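Local structure of hypothetical protein DUF871 (Enterococcus faecalis, 2P0O) at residues A[340-343]-A[344-347]. The protein is of unknown function but is probably a 6-phospho-N-acetylmuramidase, with a TIM barrel and a cyclophilin-like C-terminal domain. Sequence-based numbering, arbitrary orientation.
Unlike the reference sequence in segment 340-343: Asp-340 (reference Glu).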
ATOM      1  N   ASP A 340      -8.463 -15.602   6.367  1.00 47.40           N
ATOM      2  CA  ASP A 340      -9.203 -14.965   5.269  1.00 48.73           C
ATOM      3  C   ASP A 340      -8.536 -13.651   4.858  1.00 48.33           C
ATOM      4  O   ASP A 340      -8.282 -13.412   3.679  1.00 47.18           O
ATOM      5  CB  ASP A 340     -10.665 -14.711   5.671  1.00 50.00           C
ATOM      6  CG  ASP A 340     -11.553 -14.402   4.492  1.00 54.47           C
ATOM      7  OD1 ASP A 340     -11.019 -14.085   3.413  1.00 58.31           O
ATOM      8  OD2 ASP A 340     -12.807 -14.475   4.635  1.00 61.13           O
ATOM      9  N   LYS A 341      -8.254 -12.821   5.851  1.00 48.52           N
ATOM     10  CA  LYS A 341      -7.685 -11.492   5.656  1.00 50.13           C
ATOM     11  C   LYS A 341      -6.305 -11.511   4.967  1.00 49.59           C
ATOM     12  O   LYS A 341      -5.929 -10.544   4.307  1.00 51.30           O
ATOM     13  CB  LYS A 341      -7.658 -10.728   7.005  1.00 50.40           C
ATOM     14  CG  LYS A 341      -6.606  -9.590   7.137  1.00 55.56           C
ATOM     15  CD  LYS A 341      -7.131  -8.191   6.713  1.00 58.91           C
ATOM     16  CE  LYS A 341      -6.338  -7.050   7.384  1.00 60.36           C
ATOM     17  NZ  LYS A 341      -6.972  -5.648   7.202  1.00 61.35           N
ATOM     18  N   ASP A 342      -5.556 -12.599   5.083  1.00 48.05           N
ATOM     19  CA  ASP A 342      -4.239 -12.631   4.456  1.00 47.70           C
ATOM     20  C   ASP A 342      -4.234 -13.271   3.078  1.00 47.31           C
ATOM     21  O   ASP A 342      -3.228 -13.245   2.367  1.00 46.60           O
ATOM     22  CB  ASP A 342      -3.183 -13.269   5.376  1.00 47.28           C
ATOM     23  CG  ASP A 342      -2.841 -12.381   6.559  1.00 48.87           C
ATOM     24  OD1 ASP A 342      -3.140 -11.164   6.503  1.00 51.77           O
ATOM     25  OD2 ASP A 342      -2.302 -12.887   7.570  1.00 47.98           O
ATOM     26  N   GLN A 343      -5.375 -13.794   2.665  1.00 46.75           N
ATOM     27  CA  GLN A 343      -5.395 -14.501   1.389  1.00 46.82           C
ATOM     28  C   GLN A 343      -5.124 -13.647   0.149  1.00 46.11           C
ATOM     29  O   GLN A 343      -4.751 -14.181  -0.872  1.00 46.57           O
ATOM     30  CB  GLN A 343      -6.709 -15.283   1.254  1.00 47.37           C
ATOM     31  CG  GLN A 343      -6.678 -16.556   2.124  1.00 47.68           C
ATOM     32  CD  GLN A 343      -7.956 -17.356   2.031  1.00 47.68           C
ATOM     33  OE1 GLN A 343      -8.611 -17.343   1.012  1.00 49.14           O
ATOM     34  NE2 GLN A 343      -8.310 -18.050   3.098  1.00 49.18           N
ATOM     35  N   THR A 344      -5.326 -12.333   0.202  1.00 44.83           N
ATOM     36  CA  THR A 344      -4.936 -11.503  -0.942  1.00 43.65           C
ATOM     37  C   THR A 344      -3.406 -11.316  -1.066  1.00 43.30           C
ATOM     38  O   THR A 344      -2.927 -10.736  -2.018  1.00 42.82           O
ATOM     39  CB  THR A 344      -5.589 -10.132  -0.929  1.00 43.45           C
ATOM     40  OG1 THR A 344      -5.321  -9.496   0.331  1.00 42.19           O
ATOM     41  CG2 THR A 344      -7.120 -10.240  -1.179  1.00 44.40           C
ATOM     42  N   ILE A 345      -2.648 -11.783  -0.087  1.00 43.21           N
ATOM     43  CA  ILE A 345      -1.186 -11.768  -0.182  1.00 42.88           C
ATOM     44  C   ILE A 345      -0.705 -12.910  -1.088  1.00 43.49           C
ATOM     45  O   ILE A 345       0.324 -12.785  -1.789  1.00 43.66           O
ATOM     46  CB  ILE A 345      -0.540 -11.903   1.221  1.00 43.31           C
ATOM     47  CG1 ILE A 345      -0.955 -10.715   2.088  1.00 41.06           C
ATOM     48  CG2 ILE A 345       0.997 -12.044   1.117  1.00 43.22           C
ATOM     49  CD1 ILE A 345      -0.708 -10.931   3.619  1.00 44.02           C
ATOM     50  N   LEU A 346      -1.466 -14.004  -1.108  1.00 42.50           N
ATOM     51  CA  LEU A 346      -1.057 -15.203  -1.880  1.00 43.92           C
ATOM     52  C   LEU A 346      -0.678 -14.985  -3.339  1.00 43.27           C
ATOM     53  O   LEU A 346       0.312 -15.541  -3.739  1.00 42.84           O
ATOM     54  CB  LEU A 346      -2.062 -16.381  -1.785  1.00 42.52           C
ATOM     55  CG  LEU A 346      -2.334 -16.925  -0.369  1.00 44.64           C
ATOM     56  CD1 LEU A 346      -3.564 -17.834  -0.354  1.00 38.30           C
ATOM     57  CD2 LEU A 346      -1.074 -17.634   0.193  1.00 41.64           C
ATOM     58  N   PRO A 347      -1.492 -14.255  -4.144  1.00 44.37           N
ATOM     59  CA  PRO A 347      -1.045 -13.979  -5.531  1.00 44.46           C
ATOM     60  C   PRO A 347       0.187 -13.064  -5.633  1.00 44.10           C
ATOM     61  O   PRO A 347       0.728 -12.903  -6.723  1.00 43.59           O
ATOM     62  CB  PRO A 347      -2.240 -13.266  -6.176  1.00 45.17           C
ATOM     63  CG  PRO A 347      -3.374 -13.325  -5.187  1.00 45.30           C
ATOM     64  CD  PRO A 347      -2.822 -13.674  -3.855  1.00 44.81           C
TER
HETATM   65  O   HOH W   1      -7.602  -8.727   2.299  1.00 43.99           O
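Ile-345 lies alongside Asp-342, both side chains pointing the same way from a short 3-10-like turn in the loop between strands 332-337 and 354-359, where the C-terminal domain meets the TIM-barrel domain. The backbone makes the i to i+3 bonds of such a turn: Ile-345 N reaches Asp-342 O at 2.9 Å. The next, Leu-346 N to Gln-343 O, is longer at 3.3 Å.

The tight side is that of Asp-342 and Ile-345, both buried. Ile-345 CB presses on Asp-342 O at 3.2 Å. Chi1 of -62° sets CG1 beside the backbone N, and the extended chi2 (164°) carries CD1 along the Asp-342 side chain, 3.8 Å from Asp-342 OD1. The carboxylate ties the two domains through helix 228-240: OD2 forms a salt bridge with Arg-229 NH2, and OD1 accepts a hydrogen bond from Gln-233 NE2. Within its own domain, OD2 also accepts one from Glu-246 N. Ile-345 also packs on Phe-204 and Ala-205 of helix 203-212, and Leu-346 is buried against Leu-245 and Leu-323.

The looser side belongs to partly exposed Gln-343 and Thr-344. Gln-343 touches Leu-346 lightly, CG to CD1, and its NE2 reaches back to Ile-338 O. Thr-344 meets Lys-341 through water: the water donates to Lys-341 O at 3.2 Å and is hydrogen-bonded to Thr-344 OG1 at 3.1 Å.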